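Phosphatidylserine synthase (Haemophilus influenzae, PDB 3HSI) belongs to the phospholipase D superfamily of enzymes and carries two PLD-type sequence regions in a single chain. Local coordinates at residues Lys39-Glu44 / Tyr175-His180; Lys144-Val147 / Val152-Ser155; Val188-Asp193 / Pro248-Gly253. One frame throughout, in Å; residues are numbered along the deposited sequence.

Contact 1: residues Lys39-Glu44 / Tyr175-His180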
loop_
_atom_site.group_PDB
_atom_site.type_symbol
_atom_site.label_atom_id
_atom_site.label_comp_id
_atom_site.label_asym_id
_atom_site.label_seq_id
_atom_site.Cartn_x
_atom_site.Cartn_y
_atom_site.Cartn_z
ATOM N N LYS C 39 22.777 20.387 16.913
ATOM C CA LYS C 39 23.374 21.318 15.982
ATOM C C LYS C 39 24.864 21.546 16.280
ATOM O O LYS C 39 25.701 21.513 15.394
ATOM C CB LYS C 39 22.653 22.656 16.016
ATOM C CG LYS C 39 23.239 23.619 14.983
ATOM C CD LYS C 39 22.557 24.956 14.956
ATOM C CE LYS C 39 23.272 25.868 14.014
ATOM N NZ LYS C 39 22.725 27.255 14.113
ATOM N N THR C 40 25.199 21.783 17.534
ATOM C CA THR C 40 26.601 22.013 17.872
ATOM C C THR C 40 27.490 20.803 17.548
ATOM O O THR C 40 28.568 20.962 16.985
ATOM C CB THR C 40 26.689 22.392 19.327
ATOM O OG1 THR C 40 25.737 23.443 19.543
ATOM C CG2 THR C 40 28.108 22.898 19.683
ATOM N N GLN C 41 27.022 19.603 17.897
ATOM C CA GLN C 41 27.745 18.376 17.579
ATOM C C GLN C 41 27.950 18.153 16.076
ATOM O O GLN C 41 29.069 17.907 15.650
ATOM C CB GLN C 41 27.111 17.135 18.242
ATOM C CG GLN C 41 27.541 16.917 19.685
ATOM C CD GLN C 41 29.029 17.136 19.916
ATOM O OE1 GLN C 41 29.868 16.529 19.267
ATOM N NE2 GLN C 41 29.355 18.032 20.827
ATOM N N ILE C 42 26.894 18.284 15.282
ATOM C CA ILE C 42 27.016 18.215 13.814
ATOM C C ILE C 42 28.166 19.112 13.340
ATOM O O ILE C 42 29.086 18.645 12.701
ATOM C CB ILE C 42 25.708 18.599 13.079
ATOM C CG1 ILE C 42 24.618 17.576 13.363
ATOM C CG2 ILE C 42 25.936 18.695 11.547
ATOM C CD1 ILE C 42 23.244 18.125 13.059
ATOM N N ILE C 43 28.118 20.383 13.693
ATOM C CA ILE C 43 29.146 21.324 13.291
ATOM C C ILE C 43 30.574 20.919 13.703
ATOM O O ILE C 43 31.483 20.911 12.875
ATOM C CB ILE C 43 28.820 22.737 13.770
ATOM C CG1 ILE C 43 27.535 23.208 13.078
ATOM C CG2 ILE C 43 30.012 23.687 13.479
ATOM C CD1 ILE C 43 27.039 24.599 13.521
ATOM N N GLU C 44 30.744 20.532 14.961
ATOM C CA GLU C 44 32.044 20.133 15.498
ATOM C C GLU C 44 32.598 18.869 14.793
ATOM O O GLU C 44 33.822 18.744 14.503
ATOM C CB GLU C 44 31.853 19.849 16.984
ATOM C CG GLU C 44 33.110 19.808 17.772
ATOM C CD GLU C 44 32.855 19.721 19.273
ATOM O OE1 GLU C 44 31.685 19.854 19.701
ATOM O OE2 GLU C 44 33.834 19.521 20.028
ATOM N N TYR C 175 19.164 12.161 20.419
ATOM C CA TYR C 175 20.436 12.235 19.701
ATOM C C TYR C 175 21.467 11.429 20.452
ATOM O O TYR C 175 21.700 11.670 21.641
ATOM C CB TYR C 175 20.919 13.709 19.578
ATOM C CG TYR C 175 19.770 14.691 19.467
ATOM C CD1 TYR C 175 19.240 15.043 18.229
ATOM C CD2 TYR C 175 19.171 15.213 20.607
ATOM C CE1 TYR C 175 18.185 15.937 18.130
ATOM C CE2 TYR C 175 18.095 16.094 20.521
ATOM C CZ TYR C 175 17.601 16.442 19.291
ATOM O OH TYR C 175 16.522 17.295 19.238
ATOM N N GLN C 176 22.086 10.472 19.765
ATOM C CA GLN C 176 23.134 9.681 20.383
ATOM C C GLN C 176 24.413 9.738 19.576
ATOM O O GLN C 176 24.420 9.502 18.365
ATOM C CB GLN C 176 22.708 8.238 20.580
ATOM C CG GLN C 176 21.608 8.095 21.573
ATOM C CD GLN C 176 20.262 8.348 20.944
ATOM O OE1 GLN C 176 20.089 8.156 19.738
ATOM N NE2 GLN C 176 19.300 8.790 21.747
ATOM N N LYS C 177 25.491 10.047 20.274
ATOM C CA LYS C 177 26.811 10.057 19.682
ATOM C C LYS C 177 27.591 8.812 20.135
ATOM O O LYS C 177 27.752 8.568 21.337
ATOM C CB LYS C 177 27.562 11.351 20.062
ATOM C CG LYS C 177 28.610 11.721 19.037
ATOM C CD LYS C 177 29.880 12.189 19.652
ATOM C CE LYS C 177 29.700 13.378 20.502
ATOM N NZ LYS C 177 31.043 13.974 20.729
ATOM N N ILE C 178 28.007 7.997 19.164
ATOM C CA ILE C 178 28.783 6.800 19.435
ATOM C C ILE C 178 30.088 6.805 18.651
ATOM O O ILE C 178 30.107 6.763 17.414
ATOM C CB ILE C 178 28.000 5.488 19.135
ATOM C CG1 ILE C 178 26.706 5.437 19.928
ATOM C CG2 ILE C 178 28.840 4.273 19.498
ATOM C CD1 ILE C 178 25.562 4.746 19.167
ATOM N N THR C 179 31.167 6.882 19.401
ATOM C CA THR C 179 32.510 6.812 18.878
ATOM C C THR C 179 32.966 5.343 18.850
ATOM O O THR C 179 33.365 4.787 19.868
ATOM C CB THR C 179 33.446 7.638 19.757
ATOM O OG1 THR C 179 32.994 9.012 19.758
ATOM C CG2 THR C 179 34.847 7.589 19.199
ATOM N N HIS C 180 32.870 4.710 17.683
ATOM C CA HIS C 180 33.149 3.284 17.552
ATOM C C HIS C 180 33.450 2.950 16.091
ATOM O O HIS C 180 32.536 2.861 15.243
ATOM C CB HIS C 180 31.949 2.458 18.034
ATOM C CG HIS C 180 32.276 1.028 18.315
ATOM N ND1 HIS C 180 33.051 0.261 17.473
ATOM C CD2 HIS C 180 31.948 0.230 19.360
ATOM C CE1 HIS C 180 33.187 -0.952 17.984
ATOM N NE2 HIS C 180 32.526 -0.997 19.129
#
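Gln41 and Lys177 make this contact by themselves, through one hydrogen bond near the protein surface. Lys177 NZ donates to Gln41 OE1 at 3.2 Å. The ammonium group does not use a lone pair in the amide plane. It sits above the carbonyl plane, 65° out of it. The two side chains cross at about a right angle, and the lysine CE also lies 3.4 Å from Gln41 OE1.

Both chains span the distance between the backbones, where the CA atoms of Gln41 and Lys177 are 8.6 Å apart. The bend of Gln41 at chi2 (-43°) belongs to the conformation in which OE1 meets Lys177 NZ and NE2 lies near Glu44. Lys177 leaves the strand with CG anti to the backbone N and then bends at chi2 and chi3.

The contact joins helix 35-48 to strand 171-179 in a helix-on-sheet layer. Beside the polar bridge, Ile42 packs on Leu153 of the adjoining strand, and the Tyr175 ring stacks with Phe38 one helical turn before Ile42. Leu32 lies against Gln41, while Glu30 and Thr151 flank Lys177 on the neighbouring strands.

Within the helix, Gln41 NE2 makes a weak hydrogen bond of 3.2 Å to Glu44 OE1, which may steady the amide from its other end. Glu44 OE1 stays 6.0 Å from Lys177 NZ. That is too far for a salt bridge, although the opposite charges may still attract across the glutamine amide.

Contact 2: residues Lys144-Val147 / Val152-Ser155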
loop_
_atom_site.group_PDB
_atom_site.type_symbol
_atom_site.label_atom_id
_atom_site.label_comp_id
_atom_site.label_asym_id
_atom_site.label_seq_id
_atom_site.Cartn_x
_atom_site.Cartn_y
_atom_site.Cartn_z
ATOM N N LYS C 144 18.380 6.260 9.398
ATOM C CA LYS C 144 19.073 7.356 10.089
ATOM C C LYS C 144 20.537 7.076 10.296
ATOM O O LYS C 144 20.989 5.934 10.173
ATOM C CB LYS C 144 18.450 7.624 11.467
ATOM C CG LYS C 144 16.945 7.703 11.487
ATOM C CD LYS C 144 16.420 8.914 10.696
ATOM C CE LYS C 144 14.891 8.838 10.512
ATOM N NZ LYS C 144 14.400 10.039 9.759
ATOM N N GLY C 145 21.302 8.117 10.618
ATOM C CA GLY C 145 22.707 7.923 10.939
ATOM C C GLY C 145 23.546 8.909 10.166
ATOM O O GLY C 145 23.312 9.126 8.980
ATOM N N PHE C 146 24.498 9.527 10.867
ATOM C CA PHE C 146 25.527 10.341 10.288
ATOM C C PHE C 146 26.830 9.702 10.736
ATOM O O PHE C 146 27.010 9.391 11.903
ATOM C CB PHE C 146 25.516 11.762 10.865
ATOM C CG PHE C 146 24.218 12.492 10.731
ATOM C CD1 PHE C 146 23.223 12.065 9.860
ATOM C CD2 PHE C 146 24.008 13.647 11.465
ATOM C CE1 PHE C 146 22.023 12.763 9.736
ATOM C CE2 PHE C 146 22.826 14.366 11.343
ATOM C CZ PHE C 146 21.822 13.919 10.461
ATOM N N VAL C 147 27.756 9.508 9.809
ATOM C CA VAL C 147 29.033 8.967 10.168
ATOM C C VAL C 147 30.071 9.994 9.791
ATOM O O VAL C 147 30.121 10.429 8.647
ATOM C CB VAL C 147 29.302 7.627 9.451
ATOM C CG1 VAL C 147 30.742 7.109 9.742
ATOM C CG2 VAL C 147 28.217 6.586 9.809
ATOM N N VAL C 152 29.572 7.787 15.003
ATOM C CA VAL C 152 28.173 7.774 14.607
ATOM C C VAL C 152 27.358 8.798 15.416
ATOM O O VAL C 152 27.389 8.794 16.648
ATOM C CB VAL C 152 27.546 6.385 14.713
ATOM C CG1 VAL C 152 26.069 6.443 14.377
ATOM C CG2 VAL C 152 28.227 5.411 13.755
ATOM N N LEU C 153 26.635 9.673 14.711
ATOM C CA LEU C 153 25.640 10.528 15.352
ATOM C C LEU C 153 24.277 10.042 14.871
ATOM O O LEU C 153 23.946 10.174 13.701
ATOM C CB LEU C 153 25.885 12.000 15.007
ATOM C CG LEU C 153 25.083 13.072 15.757
ATOM C CD1 LEU C 153 25.270 12.979 17.287
ATOM C CD2 LEU C 153 25.455 14.501 15.288
ATOM N N TYR C 154 23.513 9.445 15.772
ATOM C CA TYR C 154 22.254 8.819 15.397
ATOM C C TYR C 154 21.080 9.633 15.935
ATOM O O TYR C 154 21.059 9.991 17.115
ATOM C CB TYR C 154 22.195 7.374 15.901
ATOM C CG TYR C 154 21.065 6.565 15.284
ATOM C CD1 TYR C 154 21.282 5.770 14.153
ATOM C CD2 TYR C 154 19.759 6.610 15.827
ATOM C CE1 TYR C 154 20.232 5.042 13.577
ATOM C CE2 TYR C 154 18.725 5.902 15.264
ATOM C CZ TYR C 154 18.963 5.114 14.137
ATOM O OH TYR C 154 17.916 4.417 13.576
ATOM N N SER C 155 20.098 9.896 15.075
ATOM C CA SER C 155 18.934 10.672 15.464
ATOM C C SER C 155 17.813 10.550 14.445
ATOM O O SER C 155 18.063 10.358 13.243
ATOM C CB SER C 155 19.281 12.157 15.572
ATOM O OG SER C 155 18.137 12.867 15.987
#
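A beta hairpin made of strands 146-148 and 151-155 brings Phe146 opposite Leu153 and Val147 opposite Val152. Phe146 and Leu153 form an antiparallel hydrogen-bonded pair. Phe146 N donates to Leu153 O at 3.0 Å. Leu153 N donates back to Phe146 O at 2.8 Å. Val152 CA adds a CH...O contact of 3.4 Å to the same Phe146 O. Val147 and Val152 are the non-hydrogen-bonded pair, and their CG2 methyls meet at 4.1 Å.

The CB atoms of Phe146 and Leu153 lie 4.2 Å apart. On one face of the sheet Phe146 and Leu153 turn to Phe38 of helix 35-48, while on the other Val147 and Val152 turn to Met187 of helix 181-195.

Segment 144-147 carries part of the HxKxxxxD signature of the phospholipase D superfamily, with Lys144 at its lysine position. Gly145 follows with phi 131°, a backbone shape that suits glycine. Lys144 CB lies over one face of the Tyr154 ring, offset toward the rim, in a CH-pi contact 4.0 Å from the ring centroid. The two side chains cross at about a right angle. A bend at chi2 (-66°) then carries the lysine chain along Ser155 O, which Lys144 CB approaches to 3.3 Å. Asn393 OD1 accepts from Lys144 N and is also hydrogen-bonded to Tyr154 OH, and Lys144 NZ makes a weak hydrogen bond to Gly156 O. Asn393 comes from strand 391-398 of the other large sheet, while Ser155 OG is held by Arg174 O.

Contact 3: residues Val188-Asp193 / Pro248-Gly253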
loop_
_atom_site.group_PDB
_atom_site.type_symbol
_atom_site.label_atom_id
_atom_site.label_comp_id
_atom_site.label_asym_id
_atom_site.label_seq_id
_atom_site.Cartn_x
_atom_site.Cartn_y
_atom_site.Cartn_z
ATOM N N VAL C 188 28.621 2.692 7.093
ATOM C CA VAL C 188 29.111 3.115 5.797
ATOM C C VAL C 188 29.095 1.957 4.776
ATOM O O VAL C 188 28.793 2.172 3.617
ATOM C CB VAL C 188 30.558 3.657 5.935
ATOM C CG1 VAL C 188 31.231 3.826 4.553
ATOM C CG2 VAL C 188 30.556 4.939 6.783
ATOM N N ASN C 189 29.458 0.750 5.209
ATOM C CA ASN C 189 29.383 -0.414 4.335
ATOM C C ASN C 189 27.949 -0.689 3.843
ATOM O O ASN C 189 27.733 -0.973 2.660
ATOM C CB ASN C 189 29.987 -1.641 4.992
ATOM C CG ASN C 189 31.503 -1.608 4.990
ATOM O OD1 ASN C 189 32.122 -0.885 4.220
ATOM N ND2 ASN C 189 32.106 -2.421 5.834
ATOM N N PHE C 190 26.984 -0.559 4.743
ATOM C CA PHE C 190 25.562 -0.756 4.399
ATOM C C PHE C 190 25.146 0.244 3.334
ATOM O O PHE C 190 24.473 -0.092 2.338
ATOM C CB PHE C 190 24.666 -0.619 5.656
ATOM C CG PHE C 190 23.199 -0.777 5.364
ATOM C CD1 PHE C 190 22.652 -2.032 5.143
ATOM C CD2 PHE C 190 22.377 0.335 5.231
ATOM C CE1 PHE C 190 21.286 -2.174 4.828
ATOM C CE2 PHE C 190 20.998 0.194 4.910
ATOM C CZ PHE C 190 20.467 -1.049 4.716
ATOM N N ILE C 191 25.571 1.484 3.547
ATOM C CA ILE C 191 25.233 2.576 2.659
ATOM C C ILE C 191 25.809 2.306 1.283
ATOM O O ILE C 191 25.073 2.344 0.295
ATOM C CB ILE C 191 25.709 3.930 3.217
ATOM C CG1 ILE C 191 24.831 4.305 4.436
ATOM C CG2 ILE C 191 25.667 5.013 2.143
ATOM C CD1 ILE C 191 25.403 5.449 5.219
ATOM N N ASN C 192 27.108 2.006 1.229
ATOM C CA ASN C 192 27.759 1.738 -0.037
ATOM C C ASN C 192 27.222 0.479 -0.696
ATOM O O ASN C 192 26.891 0.517 -1.872
ATOM C CB ASN C 192 29.274 1.595 0.124
ATOM C CG ASN C 192 29.994 2.911 0.052
ATOM O OD1 ASN C 192 30.225 3.432 -1.034
ATOM N ND2 ASN C 192 30.391 3.442 1.202
ATOM N N ASP C 193 27.127 -0.611 0.071
ATOM C CA ASP C 193 26.746 -1.929 -0.439
ATOM C C ASP C 193 25.282 -2.053 -0.767
ATOM O O ASP C 193 24.950 -2.719 -1.739
ATOM C CB ASP C 193 27.093 -3.056 0.552
ATOM C CG ASP C 193 28.586 -3.228 0.752
ATOM O OD1 ASP C 193 29.394 -2.526 0.094
ATOM O OD2 ASP C 193 28.977 -4.074 1.583
ATOM N N PRO C 248 23.202 -3.383 14.972
ATOM C CA PRO C 248 22.573 -2.525 13.958
ATOM C C PRO C 248 21.551 -3.283 13.111
ATOM O O PRO C 248 21.826 -4.364 12.623
ATOM C CB PRO C 248 23.752 -2.107 13.067
ATOM C CG PRO C 248 24.668 -3.241 13.108
ATOM C CD PRO C 248 24.535 -3.829 14.539
ATOM N N LEU C 249 20.400 -2.678 12.885
ATOM C CA LEU C 249 19.240 -3.419 12.367
ATOM C C LEU C 249 18.650 -2.664 11.206
ATOM O O LEU C 249 18.627 -1.456 11.247
ATOM C CB LEU C 249 18.179 -3.526 13.482
ATOM C CG LEU C 249 18.520 -4.334 14.745
ATOM C CD1 LEU C 249 17.381 -4.248 15.770
ATOM C CD2 LEU C 249 18.797 -5.817 14.358
ATOM N N PHE C 250 18.141 -3.373 10.198
ATOM C CA PHE C 250 17.496 -2.755 9.027
ATOM C C PHE C 250 16.147 -3.422 8.728
ATOM O O PHE C 250 15.972 -4.607 8.924
ATOM C CB PHE C 250 18.420 -2.788 7.786
ATOM C CG PHE C 250 17.754 -2.298 6.508
ATOM C CD1 PHE C 250 17.503 -0.938 6.311
ATOM C CD2 PHE C 250 17.341 -3.204 5.532
ATOM C CE1 PHE C 250 16.883 -0.483 5.168
ATOM C CE2 PHE C 250 16.715 -2.765 4.378
ATOM C CZ PHE C 250 16.474 -1.405 4.191
ATOM N N GLY C 251 15.190 -2.663 8.251
ATOM C CA GLY C 251 13.934 -3.263 7.814
ATOM C C GLY C 251 13.308 -2.449 6.722
ATOM O O GLY C 251 13.335 -1.207 6.762
ATOM N N LEU C 252 12.753 -3.151 5.743
ATOM C CA LEU C 252 11.902 -2.532 4.750
ATOM C C LEU C 252 10.864 -3.538 4.294
ATOM O O LEU C 252 11.230 -4.583 3.817
ATOM C CB LEU C 252 12.750 -2.040 3.540
ATOM C CG LEU C 252 12.033 -1.620 2.246
ATOM C CD1 LEU C 252 11.075 -0.476 2.488
ATOM C CD2 LEU C 252 13.031 -1.276 1.088
ATOM N N GLY C 253 9.578 -3.197 4.393
ATOM C CA GLY C 253 8.524 -4.070 3.884
ATOM C C GLY C 253 8.017 -5.001 4.969
ATOM O O GLY C 253 8.603 -5.106 6.037
#
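Phe190 and Phe250 each place CG anti to the backbone N, with chi1 at 179° and 174°. These torsions bring both rings together between helix and strand, where the CA atoms of the two residues are 9.5 Å apart. The tip of Phe190 does the touching. Its CZ sits over one face of the Phe250 ring, off-centre toward the rim. The closest approach is 3.4 Å, from Phe190 CZ to Phe250 CD1, and Phe190 CZ is 3.5 Å from Phe250 CG. The ring centroids are 4.8 Å apart and the planes meet at 50°. The pair is therefore oblique, and it is buried and wholly apolar.

On the helix itself, Val188 O accepts two hydrogen bonds from Asn192. The backbone N and the side-chain ND2 (3.2 Å) reach it from opposite faces of the carbonyl plane. Asn192 ND2 also bonds to Tyr54 OH.

Tyr232 stacks on Phe190 and touches Phe250 as well, and Leu226 of helix 216-229 packs against Phe250. Helix 181-195 lies against strand 52-56 through Val188 and Ile191, whereas strand 245-252 pairs with strand 391-398. The two phenylalanines thus link a helix packed on one large sheet to a strand of the other.

From the N terminus, helix 35-48 comes first. Contact 1 joins it to strand 171-179 and closes a loop of 130 residues. Contact 2 lies wholly within that loop, as a tight hairpin with only four residues between its segments. Contacts 1 and 2 also touch directly. Strands 151-155 and 171-179 are neighbours in one sheet, linked by probable hydrogen bonds from Val152 N to Ile178 O and from Tyr154 N to Gln176 O. Contact 3 opens later, on helix 181-195, and follows the others in series without crossing them. Val188 packs on Val147 of contact 2. Contact 3 then reaches forward to strand 245-252 of the second large sheet.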